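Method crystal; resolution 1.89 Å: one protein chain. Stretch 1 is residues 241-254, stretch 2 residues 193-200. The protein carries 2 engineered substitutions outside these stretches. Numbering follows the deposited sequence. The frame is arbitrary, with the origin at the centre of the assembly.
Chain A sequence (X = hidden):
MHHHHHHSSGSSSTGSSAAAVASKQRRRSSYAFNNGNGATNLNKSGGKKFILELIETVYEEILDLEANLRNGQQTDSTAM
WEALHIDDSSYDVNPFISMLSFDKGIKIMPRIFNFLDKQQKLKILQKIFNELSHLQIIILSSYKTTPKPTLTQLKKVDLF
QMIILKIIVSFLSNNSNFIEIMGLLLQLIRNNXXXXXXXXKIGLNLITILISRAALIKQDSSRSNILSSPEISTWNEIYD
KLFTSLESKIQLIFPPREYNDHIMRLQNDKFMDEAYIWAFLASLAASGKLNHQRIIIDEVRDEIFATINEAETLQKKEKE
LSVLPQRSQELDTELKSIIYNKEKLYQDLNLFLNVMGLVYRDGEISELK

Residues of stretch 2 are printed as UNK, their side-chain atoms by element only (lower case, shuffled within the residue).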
# COMPACT_ATOMS: atom_id res chain seq x y z
N LYS A 241 -5.05 -15.92 -10.28
CA LYS A 241 -6.13 -15.98 -9.28
C LYS A 241 -6.39 -14.57 -8.71
O LYS A 241 -7.55 -14.15 -8.59
CB LYS A 241 -5.80 -16.97 -8.15
CG LYS A 241 -5.90 -18.44 -8.57
CD LYS A 241 -5.44 -19.38 -7.46
CE LYS A 241 -4.68 -20.59 -7.99
NZ LYS A 241 -5.55 -21.51 -8.76
N LEU A 242 -5.31 -13.82 -8.41
CA LEU A 242 -5.38 -12.43 -7.95
C LEU A 242 -6.00 -11.55 -9.03
O LEU A 242 -6.85 -10.71 -8.73
CB LEU A 242 -3.97 -11.91 -7.61
CG LEU A 242 -3.90 -10.47 -7.11
CD1 LEU A 242 -4.43 -10.36 -5.69
CD2 LEU A 242 -2.48 -9.94 -7.19
N PHE A 243 -5.56 -11.74 -10.30
CA PHE A 243 -6.06 -10.97 -11.44
C PHE A 243 -7.58 -11.14 -11.61
O PHE A 243 -8.27 -10.15 -11.84
CB PHE A 243 -5.30 -11.34 -12.74
CG PHE A 243 -5.51 -10.34 -13.85
CD1 PHE A 243 -6.59 -10.47 -14.73
CD2 PHE A 243 -4.64 -9.27 -14.02
CE1 PHE A 243 -6.79 -9.53 -15.75
CE2 PHE A 243 -4.84 -8.34 -15.05
CZ PHE A 243 -5.91 -8.48 -15.91
N THR A 244 -8.08 -12.38 -11.43
CA THR A 244 -9.50 -12.75 -11.50
C THR A 244 -10.34 -11.94 -10.48
O THR A 244 -11.40 -11.44 -10.85
CB THR A 244 -9.68 -14.27 -11.33
OG1 THR A 244 -8.89 -14.94 -12.32
CG2 THR A 244 -11.12 -14.74 -11.47
N SER A 245 -9.85 -11.81 -9.23
CA SER A 245 -10.56 -11.06 -8.18
C SER A 245 -10.63 -9.54 -8.44
O SER A 245 -11.50 -8.89 -7.87
CB SER A 245 -9.97 -11.36 -6.80
OG SER A 245 -8.63 -10.91 -6.69
N LEU A 246 -9.75 -9.00 -9.31
CA LEU A 246 -9.66 -7.57 -9.65
C LEU A 246 -10.29 -7.18 -10.98
O LEU A 246 -10.65 -6.01 -11.15
CB LEU A 246 -8.20 -7.10 -9.65
CG LEU A 246 -7.49 -7.10 -8.30
CD1 LEU A 246 -6.00 -6.84 -8.48
CD2 LEU A 246 -8.12 -6.11 -7.36
N GLU A 247 -10.39 -8.14 -11.93
CA GLU A 247 -10.91 -7.89 -13.27
C GLU A 247 -12.27 -7.22 -13.24
O GLU A 247 -13.12 -7.61 -12.44
CB GLU A 247 -10.93 -9.20 -14.07
CG GLU A 247 -10.97 -8.97 -15.57
CD GLU A 247 -10.89 -10.25 -16.37
OE1 GLU A 247 -11.07 -11.34 -15.78
OE2 GLU A 247 -10.68 -10.17 -17.60
N SER A 248 -12.45 -6.18 -14.08
CA SER A 248 -13.63 -5.29 -14.20
C SER A 248 -13.78 -4.29 -13.01
O SER A 248 -14.69 -3.45 -13.04
CB SER A 248 -14.92 -6.08 -14.43
OG SER A 248 -15.48 -6.53 -13.21
N LYS A 249 -12.88 -4.36 -11.99
CA LYS A 249 -12.90 -3.49 -10.80
C LYS A 249 -11.58 -2.69 -10.59
O LYS A 249 -11.46 -2.01 -9.58
CB LYS A 249 -13.23 -4.33 -9.54
CG LYS A 249 -14.63 -4.95 -9.56
CD LYS A 249 -14.78 -6.13 -8.60
CE LYS A 249 -14.34 -7.45 -9.20
NZ LYS A 249 -14.62 -8.60 -8.29
N ILE A 250 -10.62 -2.77 -11.56
CA ILE A 250 -9.31 -2.10 -11.50
C ILE A 250 -9.43 -0.56 -11.30
O ILE A 250 -8.67 0.01 -10.51
CB ILE A 250 -8.39 -2.47 -12.71
CG1 ILE A 250 -8.06 -3.99 -12.69
CG2 ILE A 250 -7.08 -1.65 -12.71
CD1 ILE A 250 -7.55 -4.60 -14.08
N GLN A 251 -10.41 0.10 -11.95
CA GLN A 251 -10.65 1.54 -11.83
C GLN A 251 -10.99 1.98 -10.38
O GLN A 251 -10.67 3.11 -9.98
CB GLN A 251 -11.71 2.00 -12.86
CG GLN A 251 -12.51 3.27 -12.52
CD GLN A 251 -11.72 4.55 -12.66
OE1 GLN A 251 -11.20 4.87 -13.74
NE2 GLN A 251 -11.67 5.34 -11.60
N LEU A 252 -11.57 1.06 -9.57
CA LEU A 252 -11.97 1.33 -8.17
C LEU A 252 -10.79 1.62 -7.22
O LEU A 252 -11.00 2.06 -6.09
CB LEU A 252 -12.87 0.22 -7.62
CG LEU A 252 -14.17 -0.09 -8.38
CD1 LEU A 252 -14.95 -1.20 -7.69
CD2 LEU A 252 -15.07 1.16 -8.54
N ILE A 253 -9.55 1.41 -7.68
CA ILE A 253 -8.35 1.72 -6.91
C ILE A 253 -8.13 3.25 -6.84
O ILE A 253 -7.44 3.72 -5.94
CB ILE A 253 -7.10 0.94 -7.40
CG1 ILE A 253 -6.54 1.50 -8.73
CG2 ILE A 253 -7.36 -0.59 -7.48
CD1 ILE A 253 -5.26 0.83 -9.24
N PHE A 254 -8.74 4.02 -7.79
CA PHE A 254 -8.66 5.49 -7.83
C PHE A 254 -9.85 6.05 -7.02
O PHE A 254 -11.00 5.83 -7.43
CB PHE A 254 -8.68 6.01 -9.29
CG PHE A 254 -7.45 5.68 -10.10
CD1 PHE A 254 -7.34 4.46 -10.76
CD2 PHE A 254 -6.41 6.59 -10.21
CE1 PHE A 254 -6.20 4.15 -11.51
CE2 PHE A 254 -5.27 6.29 -10.97
CZ PHE A 254 -5.18 5.08 -11.63
N UNK A 193 -12.26 -9.99 0.35
CA UNK A 193 -12.79 -9.44 -0.89
C UNK A 193 -11.61 -8.54 -1.31
O UNK A 193 -11.37 -7.50 -0.67
c UNK A 193 -14.05 -8.60 -0.63
c UNK A 193 -14.65 -7.97 -1.87
o UNK A 193 -13.99 -7.30 -2.67
n UNK A 193 -15.94 -8.16 -2.04
N UNK A 194 -10.82 -9.00 -2.30
CA UNK A 194 -9.62 -8.33 -2.81
C UNK A 194 -9.94 -6.92 -3.33
O UNK A 194 -9.21 -5.98 -3.00
c UNK A 194 -7.49 -8.55 -4.21
c UNK A 194 -8.57 -10.60 -3.28
c UNK A 194 -8.82 -9.20 -3.83
N UNK A 195 -11.05 -6.75 -4.08
CA UNK A 195 -11.46 -5.44 -4.59
C UNK A 195 -11.69 -4.43 -3.45
O UNK A 195 -11.29 -3.27 -3.59
o UNK A 195 -13.08 -4.28 -5.94
c UNK A 195 -12.70 -5.56 -5.48
N UNK A 196 -12.30 -4.86 -2.31
CA UNK A 196 -12.46 -3.99 -1.15
C UNK A 196 -11.08 -3.54 -0.63
O UNK A 196 -10.90 -2.36 -0.37
c UNK A 196 -12.51 -4.24 2.37
c UNK A 196 -13.30 -4.63 -0.01
c UNK A 196 -12.44 -3.47 3.54
c UNK A 196 -13.91 -2.58 1.36
c UNK A 196 -13.26 -3.81 1.27
c UNK A 196 -13.10 -2.26 3.61
c UNK A 196 -13.83 -1.81 2.53
N UNK A 197 -10.10 -4.48 -0.53
CA UNK A 197 -8.73 -4.18 -0.06
C UNK A 197 -8.03 -3.10 -0.90
O UNK A 197 -7.28 -2.28 -0.35
c UNK A 197 -7.85 -5.44 0.02
c UNK A 197 -8.45 -5.97 2.46
c UNK A 197 -7.17 -7.63 1.05
c UNK A 197 -8.23 -6.54 1.03
N UNK A 198 -8.32 -3.07 -2.22
CA UNK A 198 -7.75 -2.09 -3.15
C UNK A 198 -8.36 -0.68 -3.03
O UNK A 198 -7.82 0.25 -3.62
o UNK A 198 -9.15 -2.60 -5.05
c UNK A 198 -7.80 -2.61 -4.59
c UNK A 198 -7.12 -3.97 -4.77
N UNK A 199 -9.49 -0.52 -2.28
CA UNK A 199 -10.11 0.80 -2.03
C UNK A 199 -9.39 1.48 -0.83
O UNK A 199 -9.65 2.65 -0.51
o UNK A 199 -11.92 0.12 -0.55
c UNK A 199 -11.63 0.72 -1.81
c UNK A 199 -12.38 0.02 -2.96
N UNK A 200 -8.48 0.74 -0.18
CA UNK A 200 -7.69 1.19 0.96
C UNK A 200 -6.23 1.41 0.57
O UNK A 200 -5.63 0.55 -0.08
c UNK A 200 -7.81 0.18 2.11
o UNK A 200 -6.68 0.15 2.97
O HOH W 1 -15.33 -8.31 -5.58
O HOH W 2 -10.81 -3.20 -7.23
O HOH W 3 -12.54 -9.09 -5.15
O HOH W 4 -6.76 2.77 -3.51

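Position 193 carries two carbons, the second bearing one oxygen and one nitrogen, and it makes no direct contact with stretch 1. That is a short amide, N193. It sits at the N-cap, where its OD1 accepts from the backbone N of position 196 at 3.0 Å and satisfies a free amide of the helix's first turn.

Position 194 has three carbons, one carrying the other two, and no polar atom; they point toward stretch 1 and pack against L242, S245 and L246. This is V194. Its CG1 lies 3.9 Å from L242 CD1 and 4.0 Å from L246 CD2, while its CB lies 3.3 Å from S245 OG, a hydroxyl already spent on L242 O at 2.7 Å.

Position 195 shows one carbon and then one oxygen, pointing toward stretch 1 beside K249 and L252: S195. Its OG is 3.6 Å from K249 CB and 4.0 Å from L252 CD1. The same oxygen is 2.8 Å from the oxygen of water 2, so it is not left dry among carbons.

At position 196 one carbon leads to a ring of six carbons, with no hydroxyl on it. F196 is out of reach of stretch 1.

Position 197 has four carbons forked at the second, hence L197, also without contact here; it opens the type I turn that runs to position 200.

Position 198 bears one carbon carrying an oxygen and a carbon, pointing toward stretch 1 and packed against L246 and I253. This is T198, with CG2 3.5 Å from L246 CD2 and CB 3.6 Å from I253 CG2. Its OG1 donates to S195 O at 2.7 Å.

Position 199 repeats that fork of oxygen and carbon, set sideways and touching the backbone of L252. It is T199, its CG2 4.0 Å from L252 O, and its OG1 donates to F196 O at 2.7 Å.

Position 200, one carbon then one oxygen, is S200. Its CB points away from stretch 1, and its side chain caps a backbone N just past the stretch.

The rule is packing by carbon and bonding through water. No direct hydrogen bond crosses the contact. Water 2 donates to K249 O at 2.7 Å and to T198 OG1 at 2.8 Å, both measured from its oxygen. Water 3 accepts from S195 N (3.0 Å from its oxygen) and donates to S245 O (2.9 Å). The oxygen of water 4 lies 2.7 Å from both T198 O and I253 O and donates to each, joining two acceptors that could not bond directly. The backbones come close where the facing side chains are small: L246 CA lies 5.8 Å from S195 CA and I253 CA 5.3 Å from T199 CA.

Stretch 2 (193-200) NVSFLTTS
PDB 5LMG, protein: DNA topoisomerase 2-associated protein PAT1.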